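Local coordinates for protein putative deoxyribonuclease yjjV (Escherichia coli, PDB 1ZZM) that probably hydrolyses ester bonds, perhaps those of DNA, as a TatD-type metal-dependent hydrolase that binds two divalent metal cations per subunit, at residues A[39-47]-A[72-81]. Numbering follows the deposited sequence.
Sequences PATEAENFA and KHSDVSLEQL
Side-chain torsions bring Glu-42 and Lys-72 together in the turns that lead into helices 46-55 and 75-87. The glutamate wedges CG between its own backbone N and carbonyl carbon (chi1 66°) and then runs straight at chi2, while the lysine, with CG anti to its carbonyl carbon (chi1 -62°), bends at chi3 and lays its aliphatic arm against the carboxylate. NZ of Lys-72 thereby meets the syn lone pair of Glu-42 OE2 at 2.5 Å, a short salt bridge, and a water links the same ammonium to Glu-44 OE1. Were Glu-42 cut back to an alanine, the ammonium of Lys-72 would probably lose its direct carboxylate mate and the lysine arm would be freer to turn. Deeper in, the His-73 ring presents its edge, CE1 lying 3.2 Å from Thr-41 O, and NE2 is hydrogen-bonded to His-66 O. A second water bridges the segments, accepting from Ala-43 N at 3.0 Å and also hydrogen-bonded to His-73 ND1 and Ser-77 OG. Further along helix 75-87 the contact is largely apolar: Ala-43 CB packs 3.9 Å from Ser-77 CB and beside the amide of Gln-80, and Phe-46 brings CE2 to 3.8 Å from Leu-81 CB, their side chains crossing at about a right angle. Ser-74 N-caps helix 75-87 and forms a capping box with Ser-77, whose OG accepts from Ser-74 N at 3.1 Å. The contact thus joins the loop after strand 33-39 to the start of helix 75-87 in a TIM-barrel-type metallohydrolase, its Thr-41 end reaching the metal site beside His-11 and lining a pocket occupied by a polyethylene glycol, probably from the crystallisation liquor.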
ATOM      1  N   PRO A  39       1.483  -5.585  -3.843  1.00 12.58           N
ATOM      2  CA  PRO A  39       2.834  -5.044  -4.009  1.00 10.85           C
ATOM      3  C   PRO A  39       3.884  -6.109  -3.728  1.00 11.69           C
ATOM      4  O   PRO A  39       3.764  -6.864  -2.745  1.00 12.06           O
ATOM      5  CB  PRO A  39       2.868  -3.895  -3.016  1.00 12.25           C
ATOM      6  CG  PRO A  39       1.950  -4.325  -1.923  1.00 12.31           C
ATOM      7  CD  PRO A  39       0.909  -5.232  -2.533  1.00 10.07           C
ATOM      8  N   ALA A  40       4.911  -6.199  -4.571  1.00 13.92           N
ATOM      9  CA  ALA A  40       5.938  -7.232  -4.332  1.00 12.90           C
ATOM     10  C   ALA A  40       6.864  -6.798  -3.206  1.00 14.00           C
ATOM     11  O   ALA A  40       6.849  -5.630  -2.798  1.00 13.46           O
ATOM     12  CB  ALA A  40       6.734  -7.481  -5.574  1.00 14.81           C
ATOM     13  N   THR A  41       7.675  -7.743  -2.718  1.00 11.11           N
ATOM     14  CA  THR A  41       8.628  -7.488  -1.635  1.00 10.75           C
ATOM     15  C   THR A  41      10.079  -7.673  -2.039  1.00 10.42           C
ATOM     16  O   THR A  41      10.988  -7.129  -1.406  1.00 11.73           O
ATOM     17  CB  THR A  41       8.371  -8.436  -0.458  1.00 11.19           C
ATOM     18  OG1 THR A  41       8.414  -9.800  -0.938  1.00 12.64           O
ATOM     19  CG2 THR A  41       6.966  -8.133   0.189  1.00 16.00           C
ATOM     20  N   GLU A  42      10.302  -8.432  -3.104  1.00 11.18           N
ATOM     21  CA  GLU A  42      11.659  -8.729  -3.545  1.00 11.84           C
ATOM     22  C   GLU A  42      11.629  -9.335  -4.924  1.00 10.35           C
ATOM     23  O   GLU A  42      10.623  -9.921  -5.313  1.00 13.00           O
ATOM     24  CB  GLU A  42      12.345  -9.711  -2.576  1.00  9.91           C
ATOM     25  CG  GLU A  42      11.713 -11.117  -2.560  1.00 15.63           C
ATOM     26  CD  GLU A  42      12.490 -12.082  -1.654  1.00 22.55           C
ATOM     27  OE1 GLU A  42      13.644 -12.442  -1.990  1.00 25.56           O
ATOM     28  OE2 GLU A  42      11.950 -12.451  -0.598  1.00 24.20           O
ATOM     29  N   ALA A  43      12.759  -9.252  -5.625  1.00  9.93           N
ATOM     30  CA  ALA A  43      12.848  -9.711  -7.016  1.00 11.95           C
ATOM     31  C   ALA A  43      12.473 -11.171  -7.201  1.00 11.56           C
ATOM     32  O   ALA A  43      11.902 -11.531  -8.205  1.00 10.64           O
ATOM     33  CB  ALA A  43      14.276  -9.452  -7.566  1.00 12.99           C
ATOM     34  N   GLU A  44      12.791 -12.007  -6.226  1.00 12.02           N
ATOM     35  CA  GLU A  44      12.455 -13.409  -6.351  1.00 15.04           C
ATOM     36  C   GLU A  44      10.939 -13.636  -6.414  1.00 15.65           C
ATOM     37  O   GLU A  44      10.500 -14.666  -6.923  1.00 17.46           O
ATOM     38  CB  GLU A  44      13.067 -14.196  -5.195  1.00 18.99           C
ATOM     39  CG  GLU A  44      12.554 -15.600  -5.089  1.00 27.42           C
ATOM     40  CD  GLU A  44      13.280 -16.393  -4.021  1.00 35.32           C
ATOM     41  OE1 GLU A  44      13.299 -15.941  -2.852  1.00 38.74           O
ATOM     42  OE2 GLU A  44      13.829 -17.463  -4.357  1.00 37.93           O
ATOM     43  N   ASN A  45      10.145 -12.680  -5.917  1.00 14.23           N
ATOM     44  CA  ASN A  45       8.682 -12.794  -5.969  1.00 10.95           C
ATOM     45  C   ASN A  45       8.050 -12.037  -7.157  1.00 11.80           C
ATOM     46  O   ASN A  45       6.820 -12.047  -7.291  1.00 12.00           O
ATOM     47  CB  ASN A  45       8.044 -12.268  -4.673  1.00 11.87           C
ATOM     48  CG  ASN A  45       8.453 -13.068  -3.473  1.00 16.70           C
ATOM     49  OD1 ASN A  45       8.927 -14.181  -3.633  1.00 17.55           O
ATOM     50  ND2 ASN A  45       8.271 -12.521  -2.258  1.00 16.03           N
ATOM     51  N   PHE A  46       8.848 -11.389  -8.011  1.00  9.74           N
ATOM     52  CA  PHE A  46       8.241 -10.659  -9.151  1.00 13.29           C
ATOM     53  C   PHE A  46       7.382 -11.544 -10.065  1.00 13.38           C
ATOM     54  O   PHE A  46       6.273 -11.169 -10.466  1.00 15.29           O
ATOM     55  CB  PHE A  46       9.304  -9.957 -10.018  1.00 11.67           C
ATOM     56  CG  PHE A  46       9.986  -8.797  -9.336  1.00 13.67           C
ATOM     57  CD1 PHE A  46       9.556  -8.344  -8.079  1.00 13.60           C
ATOM     58  CD2 PHE A  46      11.045  -8.142  -9.958  1.00 15.78           C
ATOM     59  CE1 PHE A  46      10.178  -7.257  -7.462  1.00 15.56           C
ATOM     60  CE2 PHE A  46      11.679  -7.044  -9.343  1.00 16.42           C
ATOM     61  CZ  PHE A  46      11.238  -6.607  -8.091  1.00 12.92           C
ATOM     62  N   ALA A  47       7.888 -12.723 -10.397  1.00 13.72           N
ATOM     63  CA  ALA A  47       7.151 -13.622 -11.260  1.00 15.10           C
ATOM     64  C   ALA A  47       5.797 -14.015 -10.702  1.00 14.94           C
ATOM     65  O   ALA A  47       4.819 -13.975 -11.417  1.00 13.96           O
ATOM     66  CB  ALA A  47       7.977 -14.889 -11.545  1.00 16.98           C
ATOM     67  N   LYS A  72      18.082  -9.297   0.925  1.00 18.07           N
ATOM     68  CA  LYS A  72      17.914 -10.021  -0.318  1.00 17.21           C
ATOM     69  C   LYS A  72      18.120  -9.167  -1.571  1.00 18.06           C
ATOM     70  O   LYS A  72      18.257  -9.698  -2.661  1.00 15.81           O
ATOM     71  CB  LYS A  72      16.508 -10.639  -0.359  1.00 20.58           C
ATOM     72  CG  LYS A  72      16.225 -11.651   0.749  1.00 24.10           C
ATOM     73  CD  LYS A  72      14.722 -11.911   0.860  1.00 30.40           C
ATOM     74  CE  LYS A  72      14.404 -13.356   1.301  1.00 34.22           C
ATOM     75  NZ  LYS A  72      12.925 -13.590   1.417  1.00 31.50           N
ATOM     76  N   HIS A  73      18.177  -7.852  -1.421  1.00 16.19           N
ATOM     77  CA  HIS A  73      18.300  -6.973  -2.581  1.00 17.92           C
ATOM     78  C   HIS A  73      19.719  -6.685  -3.032  1.00 19.73           C
ATOM     79  O   HIS A  73      20.551  -6.179  -2.260  1.00 19.46           O
ATOM     80  CB  HIS A  73      17.575  -5.648  -2.306  1.00 16.45           C
ATOM     81  CG  HIS A  73      16.202  -5.829  -1.734  1.00 13.93           C
ATOM     82  ND1 HIS A  73      15.351  -6.829  -2.154  1.00 12.44           N
ATOM     83  CD2 HIS A  73      15.517  -5.112  -0.809  1.00 13.84           C
ATOM     84  CE1 HIS A  73      14.196  -6.722  -1.514  1.00 11.25           C
ATOM     85  NE2 HIS A  73      14.268  -5.686  -0.692  1.00 14.88           N
ATOM     86  N   SER A  74      19.976  -6.997  -4.297  1.00 18.81           N
ATOM     87  CA  SER A  74      21.298  -6.801  -4.910  1.00 21.56           C
ATOM     88  C   SER A  74      21.148  -5.928  -6.143  1.00 21.51           C
ATOM     89  O   SER A  74      20.034  -5.554  -6.499  1.00 21.03           O
ATOM     90  CB  SER A  74      21.894  -8.148  -5.331  1.00 19.98           C
ATOM     91  OG  SER A  74      21.048  -8.824  -6.259  1.00 22.78           O
ATOM     92  N   ASP A  75      22.268  -5.597  -6.789  1.00 22.48           N
ATOM     93  CA  ASP A  75      22.205  -4.792  -8.009  1.00 20.81           C
ATOM     94  C   ASP A  75      21.438  -5.611  -9.053  1.00 19.89           C
ATOM     95  O   ASP A  75      20.787  -5.050  -9.948  1.00 17.76           O
ATOM     96  CB  ASP A  75      23.611  -4.451  -8.534  1.00 25.13           C
ATOM     97  CG  ASP A  75      24.318  -3.401  -7.679  1.00 31.62           C
ATOM     98  OD1 ASP A  75      23.641  -2.623  -6.960  1.00 35.15           O
ATOM     99  OD2 ASP A  75      25.559  -3.335  -7.734  1.00 36.01           O
ATOM    100  N   VAL A  76      21.516  -6.936  -8.952  1.00 16.71           N
ATOM    101  CA  VAL A  76      20.761  -7.781  -9.872  1.00 15.18           C
ATOM    102  C   VAL A  76      19.262  -7.595  -9.596  1.00 16.60           C
ATOM    103  O   VAL A  76      18.470  -7.487 -10.534  1.00 15.53           O
ATOM    104  CB  VAL A  76      21.172  -9.286  -9.757  1.00 18.21           C
ATOM    105  CG1 VAL A  76      20.260 -10.152 -10.574  1.00 18.11           C
ATOM    106  CG2 VAL A  76      22.611  -9.460 -10.284  1.00 22.97           C
ATOM    107  N   SER A  77      18.869  -7.497  -8.325  1.00 15.35           N
ATOM    108  CA  SER A  77      17.446  -7.267  -8.015  1.00 14.63           C
ATOM    109  C   SER A  77      16.972  -5.968  -8.668  1.00 12.67           C
ATOM    110  O   SER A  77      15.856  -5.890  -9.205  1.00 10.33           O
ATOM    111  CB  SER A  77      17.245  -7.150  -6.498  1.00 14.04           C
ATOM    112  OG  SER A  77      17.648  -8.352  -5.848  1.00 15.38           O
ATOM    113  N   LEU A  78      17.804  -4.937  -8.615  1.00  9.04           N
ATOM    114  CA  LEU A  78      17.402  -3.660  -9.195  1.00 10.98           C
ATOM    115  C   LEU A  78      17.366  -3.734 -10.713  1.00 11.16           C
ATOM    116  O   LEU A  78      16.513  -3.125 -11.352  1.00 10.43           O
ATOM    117  CB  LEU A  78      18.329  -2.535  -8.757  1.00 12.33           C
ATOM    118  CG  LEU A  78      18.059  -1.984  -7.341  1.00 14.55           C
ATOM    119  CD1 LEU A  78      19.217  -1.073  -6.897  1.00 18.18           C
ATOM    120  CD2 LEU A  78      16.741  -1.176  -7.358  1.00 17.77           C
ATOM    121  N   GLU A  79      18.291  -4.476 -11.300  1.00 13.12           N
ATOM    122  CA  GLU A  79      18.270  -4.585 -12.748  1.00 13.58           C
ATOM    123  C   GLU A  79      16.997  -5.354 -13.140  1.00 13.58           C
ATOM    124  O   GLU A  79      16.351  -5.044 -14.153  1.00 13.24           O
ATOM    125  CB  GLU A  79      19.507  -5.328 -13.250  1.00 13.94           C
ATOM    126  CG  GLU A  79      19.519  -5.440 -14.754  1.00 20.28           C
ATOM    127  CD  GLU A  79      20.713  -6.205 -15.279  1.00 21.59           C
ATOM    128  OE1 GLU A  79      21.878  -5.819 -15.029  1.00 29.29           O
ATOM    129  OE2 GLU A  79      20.462  -7.189 -15.944  1.00 22.69           O
ATOM    130  N   GLN A  80      16.629  -6.360 -12.352  1.00 10.14           N
ATOM    131  CA  GLN A  80      15.415  -7.130 -12.674  1.00 14.02           C
ATOM    132  C   GLN A  80      14.160  -6.252 -12.608  1.00 14.10           C
ATOM    133  O   GLN A  80      13.235  -6.389 -13.414  1.00 11.14           O
ATOM    134  CB  GLN A  80      15.230  -8.288 -11.708  1.00 15.08           C
ATOM    135  CG  GLN A  80      16.205  -9.399 -11.866  1.00 18.27           C
ATOM    136  CD  GLN A  80      15.974 -10.439 -10.776  1.00 22.04           C
ATOM    137  OE1 GLN A  80      14.954 -11.174 -10.773  1.00 26.26           O
ATOM    138  NE2 GLN A  80      16.879 -10.479  -9.826  1.00 22.57           N
ATOM    139  N   LEU A  81      14.132  -5.373 -11.617  1.00 12.20           N
ATOM    140  CA  LEU A  81      13.003  -4.444 -11.463  1.00  9.38           C
ATOM    141  C   LEU A  81      12.919  -3.529 -12.709  1.00 10.23           C
ATOM    142  O   LEU A  81      11.836  -3.374 -13.318  1.00  8.98           O
ATOM    143  CB  LEU A  81      13.214  -3.622 -10.194  1.00  9.14           C
ATOM    144  CG  LEU A  81      12.185  -2.507  -9.998  1.00 10.86           C
ATOM    145  CD1 LEU A  81      10.751  -3.129  -9.970  1.00 11.02           C
ATOM    146  CD2 LEU A  81      12.480  -1.760  -8.660  1.00 11.68           C
TER
HETATM  147  O   HOH W   1      15.369  -8.736  -4.216  1.00  9.03           O
HETATM  148  O   HOH W   2      13.577 -16.014  -0.436  1.00 38.12           O